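Local coordinates for YkuI protein (Bacillus subtilis, PDB 2BAS) that binds the second messenger cyclic di-GMP through its EAL domain and may act as a phosphodiesterase that cleaves it, at residues Val53-Val58 with Asp106-Asn112; Asp318-Lys323 with Thr347-Phe351. One frame throughout, in Å; residues are numbered along the deposited sequence.

How the contacts relate
After a short helix, 28-33, the chain begins the EAL-domain sheet. Contact 1 pairs the start of strand 53-64 with strand 108-112 and closes a loop of 47 residues through helix 82-100. The chain completes this domain's sheet before entering the long helix 271-311, which leads to the C-terminal domain. There contact 2 closes a shorter loop of 23 residues, setting the start of helix 318-328 against the entrance to strand 349-353. The loops neither nest nor cross. With centres about 61 Å apart, on opposite sides of the chain's centre, the contacts illustrate two kinds of closure: strand to strand, and helix to strand.

Contact 1 of 2, residues Val53-Val58 with Asp106-Asn112; sequences VVGYEV and DLLIFMN
The carbonyl oxygen of F110 is approached by an N-H and a C-H of the strand beside it. V58 N reaches F110 O at 2.8 Å, nearly along the C=O axis, and E57 CA makes the CA-H...O contact at 3.3 Å. With L108 N to V54 O, Y56 N to L108 O and F110 N to Y56 O, this makes a parallel ladder, part of the barrel-like EAL sheet. At the N-terminal end of the ladder L107 spreads its two methyls: CD1 meets Y56 CE1 at 3.5 Å, in plane at the ring edge, while CD2 touches V53 CG2 at 3.9 Å. With an alanine in place of L107, this ring edge and V53 would probably lose their shared apolar neighbour, leaving a gap between them. Y56 OH is held by L265 N and its ring stacks on F264. On the other face, E57 CG lies anti to the backbone N (chi1 -167°), carrying the extended chain across F110 at about a right angle. E57 opens this protein's E-V-L version of the EAL signature, a glutamate that binds metal in relatives; the ladder sets the backbone from which its carboxylate extends, with Q253 at OE1 and E146 close to OE2, consistent with that role.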
ATOM      1  N   VAL A  53     -21.322  19.822   5.410  1.00 60.69           N
ATOM      2  CA  VAL A  53     -20.743  20.201   4.131  1.00 60.05           C
ATOM      3  C   VAL A  53     -19.466  21.030   4.358  1.00 59.49           C
ATOM      4  O   VAL A  53     -19.462  21.986   5.127  1.00 60.26           O
ATOM      5  CB  VAL A  53     -21.780  20.891   3.173  1.00 60.91           C
ATOM      6  CG1 VAL A  53     -23.216  20.455   3.509  1.00 60.79           C
ATOM      7  CG2 VAL A  53     -21.669  22.404   3.196  1.00 60.86           C
ATOM      8  N   VAL A  54     -18.380  20.625   3.707  1.00 59.10           N
ATOM      9  CA  VAL A  54     -17.078  21.285   3.849  1.00 57.49           C
ATOM     10  C   VAL A  54     -16.718  22.053   2.577  1.00 58.73           C
ATOM     11  O   VAL A  54     -15.813  22.894   2.580  1.00 58.51           O
ATOM     12  CB  VAL A  54     -15.965  20.265   4.180  1.00 56.98           C
ATOM     13  CG1 VAL A  54     -16.139  19.744   5.588  1.00 56.34           C
ATOM     14  CG2 VAL A  54     -15.968  19.113   3.188  1.00 51.63           C
ATOM     15  N   GLY A  55     -17.441  21.748   1.500  1.00 58.14           N
ATOM     16  CA  GLY A  55     -17.266  22.410   0.217  1.00 58.28           C
ATOM     17  C   GLY A  55     -18.206  21.863  -0.842  1.00 57.63           C
ATOM     18  O   GLY A  55     -19.119  21.091  -0.541  1.00 57.34           O
ATOM     19  N   TYR A  56     -17.979  22.280  -2.083  1.00 57.01           N
ATOM     20  CA  TYR A  56     -18.788  21.849  -3.214  1.00 57.45           C
ATOM     21  C   TYR A  56     -17.895  21.678  -4.429  1.00 58.48           C
ATOM     22  O   TYR A  56     -17.070  22.544  -4.718  1.00 59.27           O
ATOM     23  CB  TYR A  56     -19.833  22.912  -3.563  1.00 57.09           C
ATOM     24  CG  TYR A  56     -20.879  23.204  -2.511  1.00 56.85           C
ATOM     25  CD1 TYR A  56     -20.652  24.160  -1.513  1.00 51.76           C
ATOM     26  CD2 TYR A  56     -22.112  22.552  -2.534  1.00 58.42           C
ATOM     27  CE1 TYR A  56     -21.621  24.444  -0.550  1.00 54.04           C
ATOM     28  CE2 TYR A  56     -23.092  22.829  -1.576  1.00 59.81           C
ATOM     29  CZ  TYR A  56     -22.841  23.778  -0.590  1.00 56.43           C
ATOM     30  OH  TYR A  56     -23.807  24.059   0.348  1.00 54.30           O
ATOM     31  N   GLU A  57     -18.054  20.575  -5.148  1.00 58.94           N
ATOM     32  CA  GLU A  57     -17.387  20.437  -6.431  1.00 59.73           C
ATOM     33  C   GLU A  57     -18.159  21.337  -7.387  1.00 60.06           C
ATOM     34  O   GLU A  57     -19.392  21.409  -7.315  1.00 59.22           O
ATOM     35  CB  GLU A  57     -17.389  18.990  -6.926  1.00 57.76           C
ATOM     36  CG  GLU A  57     -16.441  18.756  -8.097  1.00 59.26           C
ATOM     37  CD  GLU A  57     -16.529  17.349  -8.694  1.00 64.21           C
ATOM     38  OE1 GLU A  57     -17.556  16.661  -8.511  1.00 69.98           O
ATOM     39  OE2 GLU A  57     -15.559  16.928  -9.364  1.00 74.74           O
ATOM     40  N   VAL A  58     -17.423  22.045  -8.245  1.00 59.95           N
ATOM     41  CA  VAL A  58     -18.009  22.938  -9.238  1.00 59.64           C
ATOM     42  C   VAL A  58     -18.226  22.168 -10.546  1.00 59.93           C
ATOM     43  O   VAL A  58     -17.268  21.700 -11.160  1.00 60.62           O
ATOM     44  CB  VAL A  58     -17.121  24.197  -9.465  1.00 59.26           C
ATOM     45  CG1 VAL A  58     -17.593  25.000 -10.681  1.00 60.11           C
ATOM     46  CG2 VAL A  58     -17.130  25.078  -8.230  1.00 58.26           C
ATOM     47  N   ASP A 106     -15.490  29.678   4.627  1.00 64.49           N
ATOM     48  CA  ASP A 106     -14.646  28.523   4.958  1.00 62.34           C
ATOM     49  C   ASP A 106     -14.908  27.300   4.074  1.00 61.65           C
ATOM     50  O   ASP A 106     -14.263  26.253   4.234  1.00 59.19           O
ATOM     51  CB  ASP A 106     -14.844  28.140   6.425  1.00 62.35           C
ATOM     52  CG  ASP A 106     -16.226  27.564   6.696  1.00 62.68           C
ATOM     53  OD1 ASP A 106     -16.308  26.433   7.222  1.00 62.54           O
ATOM     54  OD2 ASP A 106     -17.235  28.230   6.369  1.00 66.45           O
ATOM     55  N   LEU A 107     -15.863  27.442   3.156  1.00 61.25           N
ATOM     56  CA  LEU A 107     -16.222  26.385   2.220  1.00 60.17           C
ATOM     57  C   LEU A 107     -15.060  26.075   1.281  1.00 60.56           C
ATOM     58  O   LEU A 107     -14.381  26.974   0.790  1.00 60.54           O
ATOM     59  CB  LEU A 107     -17.473  26.771   1.415  1.00 58.53           C
ATOM     60  CG  LEU A 107     -18.861  26.723   2.077  1.00 56.06           C
ATOM     61  CD1 LEU A 107     -19.933  27.100   1.084  1.00 55.73           C
ATOM     62  CD2 LEU A 107     -19.188  25.358   2.664  1.00 51.73           C
ATOM     63  N   LEU A 108     -14.817  24.794   1.060  1.00 61.12           N
ATOM     64  CA  LEU A 108     -13.777  24.381   0.132  1.00 62.04           C
ATOM     65  C   LEU A 108     -14.332  24.486  -1.280  1.00 61.48           C
ATOM     66  O   LEU A 108     -15.529  24.284  -1.484  1.00 62.95           O
ATOM     67  CB  LEU A 108     -13.308  22.950   0.442  1.00 60.50           C
ATOM     68  CG  LEU A 108     -12.585  22.766   1.789  1.00 61.22           C
ATOM     69  CD1 LEU A 108     -12.481  21.289   2.200  1.00 59.23           C
ATOM     70  CD2 LEU A 108     -11.205  23.414   1.807  1.00 58.07           C
ATOM     71  N   ILE A 109     -13.473  24.820  -2.242  1.00 60.29           N
ATOM     72  CA  ILE A 109     -13.875  24.903  -3.649  1.00 58.29           C
ATOM     73  C   ILE A 109     -13.141  23.834  -4.471  1.00 59.07           C
ATOM     74  O   ILE A 109     -11.943  23.973  -4.766  1.00 59.40           O
ATOM     75  CB  ILE A 109     -13.627  26.333  -4.250  1.00 58.05           C
ATOM     76  CG1 ILE A 109     -14.275  27.422  -3.389  1.00 56.12           C
ATOM     77  CG2 ILE A 109     -14.149  26.418  -5.674  1.00 58.17           C
ATOM     78  CD1 ILE A 109     -13.813  28.844  -3.710  1.00 57.16           C
ATOM     79  N   PHE A 110     -13.856  22.765  -4.824  1.00 59.03           N
ATOM     80  CA  PHE A 110     -13.295  21.673  -5.637  1.00 59.35           C
ATOM     81  C   PHE A 110     -13.525  21.910  -7.135  1.00 61.93           C
ATOM     82  O   PHE A 110     -14.665  21.903  -7.620  1.00 59.75           O
ATOM     83  CB  PHE A 110     -13.904  20.327  -5.243  1.00 57.87           C
ATOM     84  CG  PHE A 110     -13.467  19.810  -3.899  1.00 57.99           C
ATOM     85  CD1 PHE A 110     -14.015  20.323  -2.721  1.00 55.49           C
ATOM     86  CD2 PHE A 110     -12.537  18.774  -3.810  1.00 54.63           C
ATOM     87  CE1 PHE A 110     -13.622  19.826  -1.467  1.00 55.82           C
ATOM     88  CE2 PHE A 110     -12.133  18.285  -2.565  1.00 54.01           C
ATOM     89  CZ  PHE A 110     -12.685  18.811  -1.386  1.00 51.11           C
HETATM   90  N   MSE A 111     -12.431  22.114  -7.861  1.00 65.17           N
HETATM   91  CA  MSE A 111     -12.476  22.332  -9.300  1.00 70.96           C
HETATM   92  C   MSE A 111     -11.641  21.292 -10.038  1.00 68.80           C
HETATM   93  O   MSE A 111     -10.423  21.224  -9.863  1.00 68.83           O
HETATM   94  CB  MSE A 111     -11.938  23.716  -9.635  1.00 69.38           C
HETATM   95  CG  MSE A 111     -12.736  24.882  -9.101  1.00 76.15           C
HETATM   96 SE   MSE A 111     -11.684  26.538  -9.215  1.00 87.71          SE
HETATM   97  CE  MSE A 111     -10.062  25.956  -8.187  1.00 81.54           C
ATOM     98  N   ASN A 112     -12.304  20.497 -10.868  1.00 70.67           N
ATOM     99  CA  ASN A 112     -11.655  19.448 -11.661  1.00 71.29           C
ATOM    100  C   ASN A 112     -11.113  20.027 -12.954  1.00 71.45           C
ATOM    101  O   ASN A 112     -11.871  20.345 -13.869  1.00 71.77           O
ATOM    102  CB  ASN A 112     -12.656  18.338 -11.978  1.00 71.81           C
ATOM    103  CG  ASN A 112     -12.010  17.113 -12.596  1.00 75.42           C
ATOM    104  OD1 ASN A 112     -10.784  17.018 -12.720  1.00 83.89           O
ATOM    105  ND2 ASN A 112     -12.845  16.152 -12.983  1.00 80.62           N
TER

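Contact 2 of 2, residues Asp318-Lys323 with Thr347-Phe351; sequences DDDFIK and TGNVF
D319 and T347 bring the two backbones nearest at one end, with 5.5 Å between their CA atoms, and K323 and V350 do so at the other, where the CA atoms are 6.3 Å apart. The opening one and a half turns of helix 318-328 thus lie along the entrance to strand 349-353, one member of a six-stranded antiparallel sheet whose 3-2-1-6-5-4 order is consistent with a PAS-like sensory domain. One side-chain-to-backbone bond joins the segments: G348 N donates to the syn lone pair of D319 OD1 at 2.9 Å. The side chains of D319 and T347 run antiparallel alongside one another, OD1 of D319 lying 3.4 Å from T347 CB, and the same oxygen also receives a weak bond from Y359 OH. D318 stands beside them, its CB against T347 CG2 while its carboxylate pairs with R311.

Further along, the contact turns apolar. I322 CG1 takes the crowded position between its backbone N and carbonyl carbon (chi1 61°), a torsion that brings it to 3.8 Å from V350 CG1. The two side chains cross obliquely. K323 comes to the same methyl at about a right angle, with its CG 3.7 Å from V350 CG1; the rest of its extended chain leads away, to a salt bridge with D320 and a cation-pi contact with Y359. V350 is also covered by W357 and I336, so the valine links this helical turn to both neighbouring strands of the sheet.

At the T347 end the I322 methyl meets a polar group. T347 and I322 meet tip to tip, and T347 OG1, which also accepts from M338 N, donates to G348 O at 2.8 Å in the carbonyl plane; I322 CD1 lies 3.5 Å from the same G348 O.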
ATOM      1  N   ASP A 318      12.400 -31.071  20.032  1.00 62.77           N
ATOM      2  CA  ASP A 318      11.498 -30.101  19.408  1.00 62.09           C
ATOM      3  C   ASP A 318      10.764 -30.643  18.182  1.00 63.37           C
ATOM      4  O   ASP A 318       9.550 -30.436  18.048  1.00 64.27           O
ATOM      5  CB  ASP A 318      12.253 -28.830  19.000  1.00 61.67           C
ATOM      6  CG  ASP A 318      12.840 -28.072  20.177  1.00 61.51           C
ATOM      7  OD1 ASP A 318      12.386 -28.251  21.330  1.00 57.67           O
ATOM      8  OD2 ASP A 318      13.766 -27.267  19.933  1.00 64.63           O
ATOM      9  N   ASP A 319      11.495 -31.311  17.284  1.00 63.14           N
ATOM     10  CA  ASP A 319      10.909 -31.866  16.050  1.00 64.12           C
ATOM     11  C   ASP A 319       9.855 -32.931  16.347  1.00 64.62           C
ATOM     12  O   ASP A 319       8.837 -33.022  15.660  1.00 66.57           O
ATOM     13  CB  ASP A 319      11.988 -32.418  15.111  1.00 63.60           C
ATOM     14  CG  ASP A 319      12.771 -31.321  14.402  1.00 64.82           C
ATOM     15  OD1 ASP A 319      12.209 -30.671  13.499  1.00 68.90           O
ATOM     16  OD2 ASP A 319      13.957 -31.117  14.731  1.00 65.69           O
ATOM     17  N   ASP A 320      10.092 -33.717  17.388  1.00 64.31           N
ATOM     18  CA  ASP A 320       9.125 -34.706  17.812  1.00 65.44           C
ATOM     19  C   ASP A 320       7.921 -34.046  18.484  1.00 65.02           C
ATOM     20  O   ASP A 320       6.792 -34.522  18.339  1.00 65.81           O
ATOM     21  CB  ASP A 320       9.784 -35.749  18.712  1.00 66.09           C
ATOM     22  CG  ASP A 320      10.716 -36.698  17.933  1.00 70.62           C
ATOM     23  OD1 ASP A 320      10.514 -36.868  16.704  1.00 72.67           O
ATOM     24  OD2 ASP A 320      11.642 -37.284  18.550  1.00 72.55           O
ATOM     25  N   PHE A 321       8.160 -32.939  19.190  1.00 62.44           N
ATOM     26  CA  PHE A 321       7.076 -32.207  19.859  1.00 60.24           C
ATOM     27  C   PHE A 321       6.019 -31.641  18.896  1.00 59.65           C
ATOM     28  O   PHE A 321       4.818 -31.748  19.165  1.00 60.32           O
ATOM     29  CB  PHE A 321       7.630 -31.110  20.791  1.00 58.18           C
ATOM     30  CG  PHE A 321       6.635 -30.021  21.122  1.00 52.81           C
ATOM     31  CD1 PHE A 321       5.558 -30.265  21.976  1.00 50.00           C
ATOM     32  CD2 PHE A 321       6.780 -28.745  20.577  1.00 52.11           C
ATOM     33  CE1 PHE A 321       4.629 -29.251  22.271  1.00 49.81           C
ATOM     34  CE2 PHE A 321       5.856 -27.715  20.870  1.00 47.14           C
ATOM     35  CZ  PHE A 321       4.787 -27.969  21.714  1.00 47.33           C
ATOM     36  N   ILE A 322       6.462 -31.046  17.788  1.00 58.27           N
ATOM     37  CA  ILE A 322       5.525 -30.434  16.838  1.00 58.30           C
ATOM     38  C   ILE A 322       4.721 -31.475  16.052  1.00 60.03           C
ATOM     39  O   ILE A 322       3.576 -31.216  15.663  1.00 61.11           O
ATOM     40  CB  ILE A 322       6.186 -29.383  15.894  1.00 57.93           C
ATOM     41  CG1 ILE A 322       7.286 -30.004  15.015  1.00 58.77           C
ATOM     42  CG2 ILE A 322       6.714 -28.189  16.700  1.00 58.46           C
ATOM     43  CD1 ILE A 322       7.850 -29.043  13.962  1.00 56.30           C
ATOM     44  N   LYS A 323       5.315 -32.647  15.836  1.00 60.43           N
ATOM     45  CA  LYS A 323       4.630 -33.734  15.150  1.00 60.55           C
ATOM     46  C   LYS A 323       3.443 -34.172  15.990  1.00 59.80           C
ATOM     47  O   LYS A 323       2.365 -34.472  15.461  1.00 59.84           O
ATOM     48  CB  LYS A 323       5.570 -34.921  14.924  1.00 63.00           C
ATOM     49  CG  LYS A 323       6.773 -34.639  14.035  1.00 63.00           C
ATOM     50  CD  LYS A 323       7.654 -35.862  13.979  1.00 65.75           C
ATOM     51  CE  LYS A 323       8.982 -35.556  13.324  1.00 67.68           C
ATOM     52  NZ  LYS A 323       9.913 -36.722  13.477  1.00 70.59           N
ATOM     53  N   THR A 347      13.273 -25.951  14.045  1.00 63.07           N
ATOM     54  CA  THR A 347      12.733 -27.255  13.665  1.00 63.48           C
ATOM     55  C   THR A 347      12.508 -27.319  12.161  1.00 65.45           C
ATOM     56  O   THR A 347      12.469 -26.292  11.495  1.00 66.47           O
ATOM     57  CB  THR A 347      11.315 -27.449  14.253  1.00 63.28           C
ATOM     58  OG1 THR A 347      10.466 -26.385  13.793  1.00 61.45           O
ATOM     59  CG2 THR A 347      11.321 -27.482  15.766  1.00 61.84           C
ATOM     60  N   GLY A 348      12.317 -28.520  11.624  1.00 66.32           N
ATOM     61  CA  GLY A 348      11.779 -28.637  10.277  1.00 64.61           C
ATOM     62  C   GLY A 348      10.321 -28.203  10.356  1.00 64.50           C
ATOM     63  O   GLY A 348       9.876 -27.710  11.401  1.00 64.24           O
ATOM     64  N   ASN A 349       9.576 -28.373   9.263  1.00 63.06           N
ATOM     65  CA  ASN A 349       8.146 -28.100   9.271  1.00 61.22           C
ATOM     66  C   ASN A 349       7.386 -29.401   9.397  1.00 62.11           C
ATOM     67  O   ASN A 349       7.877 -30.449   8.954  1.00 63.03           O
ATOM     68  CB  ASN A 349       7.694 -27.458   7.952  1.00 61.59           C
ATOM     69  CG  ASN A 349       7.945 -25.971   7.891  1.00 61.50           C
ATOM     70  OD1 ASN A 349       8.369 -25.352   8.860  1.00 68.86           O
ATOM     71  ND2 ASN A 349       7.686 -25.388   6.736  1.00 61.14           N
ATOM     72  N   VAL A 350       6.200 -29.342  10.005  1.00 60.49           N
ATOM     73  CA  VAL A 350       5.222 -30.415   9.829  1.00 60.61           C
ATOM     74  C   VAL A 350       4.124 -29.780   8.996  1.00 60.29           C
ATOM     75  O   VAL A 350       3.766 -28.618   9.226  1.00 59.34           O
ATOM     76  CB  VAL A 350       4.726 -31.104  11.146  1.00 60.46           C
ATOM     77  CG1 VAL A 350       5.907 -31.695  11.896  1.00 62.15           C
ATOM     78  CG2 VAL A 350       3.950 -30.162  12.052  1.00 59.85           C
ATOM     79  N   PHE A 351       3.635 -30.521   8.007  1.00 59.03           N
ATOM     80  CA  PHE A 351       2.773 -29.955   6.981  1.00 60.09           C
ATOM     81  C   PHE A 351       1.662 -30.931   6.662  1.00 60.70           C
ATOM     82  O   PHE A 351       1.910 -32.127   6.505  1.00 61.29           O
ATOM     83  CB  PHE A 351       3.625 -29.641   5.740  1.00 61.24           C
ATOM     84  CG  PHE A 351       2.860 -29.080   4.577  1.00 62.17           C
ATOM     85  CD1 PHE A 351       2.544 -27.728   4.520  1.00 64.63           C
ATOM     86  CD2 PHE A 351       2.489 -29.895   3.514  1.00 66.00           C
ATOM     87  CE1 PHE A 351       1.850 -27.190   3.429  1.00 64.19           C
ATOM     88  CE2 PHE A 351       1.788 -29.369   2.417  1.00 68.75           C
ATOM     89  CZ  PHE A 351       1.472 -28.007   2.377  1.00 63.01           C
TER